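Local coordinates for De Novo Protein OR329 (Artificial gene, PDB 4HXT) that serves as a computationally designed armadillo-repeat protein, probably meant to self-assemble into a cyclic homo-oligomer, at the interface of chains A and B. Coordinates in Å, arbitrary orientation; residue numbers count along the deposited sequence, not the author numbering. Chains: chain A/B, De Novo Protein OR329.

The interface of chains A and B. Residues chain A 118, 158-159, 161; chain B 118, 158-159, 161.
A:Glu161 and B:Glu161 pass each other in opposite directions on a two-fold axis joining two designed armadillo-repeat chains in the deposited dimer, which the structure alone does not show to be the designed assembly. Each sits in the first turn of helix 160-168. From CB of A:Glu161, CG stands anti to the carbonyl carbon (chi1 -65°), and the chain then bends at chi2, folding the carboxylate back towards its own helix start. CG approaches B:Glu161 CD, and CD itself lies 3.6 Å from B:Glu161 CD, and the two carboxylate groups lie alongside each other with planes 31° apart. At the tip, OE1 is 2.9 Å from B:Glu161 OE1, while OE2 points back along the partner's side chain, 4.0 Å from its CG. OE1 also lies 2.9 Å from the backbone N of its own A:Glu161. The helix start might therefore offset some of the repulsion between the acids, although two bare carboxylate oxygens facing one another would be an unfavourable pair.

Next along the axis come A:Pro159 and B:Pro159, just before the same helices. Their rings slide past one another, and CB meets CB at 3.4 Å, tighter than usual for carbons. This small apolar layer separates the glutamate pair from a second acidic pair.

That pair is A:Asp118 and B:Asp118, the first residues of helix 118-126 in each chain, which reach across tip to tip with carboxylate planes 60° apart. OD2 to OD2 is modelled at 2.4 Å, too short for two carboxylate oxygens and best treated as doubtful. A:Asp118 OD2 also lies 4.1 Å from B:Pro159 CB.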
loop_
_atom_site.group_PDB
_atom_site.type_symbol
_atom_site.label_atom_id
_atom_site.label_comp_id
_atom_site.label_asym_id
_atom_site.label_seq_id
_atom_site.Cartn_x
_atom_site.Cartn_y
_atom_site.Cartn_z
ATOM N N ASP A 118 -1.471 4.429 -2.248
ATOM C CA ASP A 118 -0.400 3.851 -3.050
ATOM C C ASP A 118 -0.410 4.373 -4.486
ATOM O O ASP A 118 0.642 4.499 -5.104
ATOM C CB ASP A 118 -0.498 2.319 -3.075
ATOM C CG ASP A 118 0.058 1.670 -1.819
ATOM O OD1 ASP A 118 0.804 2.346 -1.082
ATOM O OD2 ASP A 118 -0.239 0.476 -1.580
ATOM N N GLY A 158 5.258 3.037 0.742
ATOM C CA GLY A 158 4.326 2.506 -0.237
ATOM C C GLY A 158 4.605 1.092 -0.711
ATOM O O GLY A 158 5.200 0.294 0.007
ATOM N N PRO A 159 4.182 0.753 -1.937
ATOM C CA PRO A 159 4.397 -0.587 -2.489
ATOM C C PRO A 159 5.858 -0.928 -2.758
ATOM O O PRO A 159 6.736 -0.064 -2.699
ATOM C CB PRO A 159 3.556 -0.572 -3.764
ATOM C CG PRO A 159 3.624 0.853 -4.188
ATOM C CD PRO A 159 3.453 1.606 -2.892
ATOM N N GLU A 161 7.405 -1.589 -5.504
ATOM C CA GLU A 161 7.936 -0.829 -6.637
ATOM C C GLU A 161 8.537 0.519 -6.238
ATOM O O GLU A 161 9.541 0.950 -6.803
ATOM C CB GLU A 161 6.834 -0.585 -7.676
ATOM C CG GLU A 161 6.286 -1.834 -8.365
ATOM C CD GLU A 161 5.562 -2.775 -7.420
ATOM O OE1 GLU A 161 4.774 -2.288 -6.578
ATOM O OE2 GLU A 161 5.767 -4.005 -7.528
ATOM N N ASP B 118 1.636 -4.530 1.908
ATOM C CA ASP B 118 1.659 -4.618 0.454
ATOM C C ASP B 118 2.606 -5.712 -0.041
ATOM O O ASP B 118 2.353 -6.326 -1.072
ATOM C CB ASP B 118 2.073 -3.280 -0.172
ATOM C CG ASP B 118 0.935 -2.275 -0.227
ATOM O OD1 ASP B 118 -0.234 -2.694 -0.095
ATOM O OD2 ASP B 118 1.209 -1.068 -0.421
ATOM N N GLY B 158 -4.590 -3.444 -2.118
ATOM C CA GLY B 158 -3.157 -3.219 -2.174
ATOM C C GLY B 158 -2.682 -2.264 -3.253
ATOM O O GLY B 158 -3.419 -1.380 -3.679
ATOM N N PRO B 159 -1.437 -2.427 -3.722
ATOM C CA PRO B 159 -0.880 -1.558 -4.761
ATOM C C PRO B 159 -1.550 -1.699 -6.124
ATOM O O PRO B 159 -2.346 -2.613 -6.351
ATOM C CB PRO B 159 0.594 -1.959 -4.791
ATOM C CG PRO B 159 0.552 -3.399 -4.421
ATOM C CD PRO B 159 -0.452 -3.436 -3.295
ATOM N N GLU B 161 -0.389 -2.689 -8.960
ATOM C CA GLU B 161 -0.065 -3.970 -9.590
ATOM C C GLU B 161 -1.037 -5.092 -9.222
ATOM O O GLU B 161 -1.363 -5.936 -10.056
ATOM C CB GLU B 161 1.354 -4.407 -9.203
ATOM C CG GLU B 161 2.483 -3.513 -9.714
ATOM C CD GLU B 161 2.461 -2.116 -9.119
ATOM O OE1 GLU B 161 2.245 -1.992 -7.893
ATOM O OE2 GLU B 161 2.675 -1.143 -9.874
#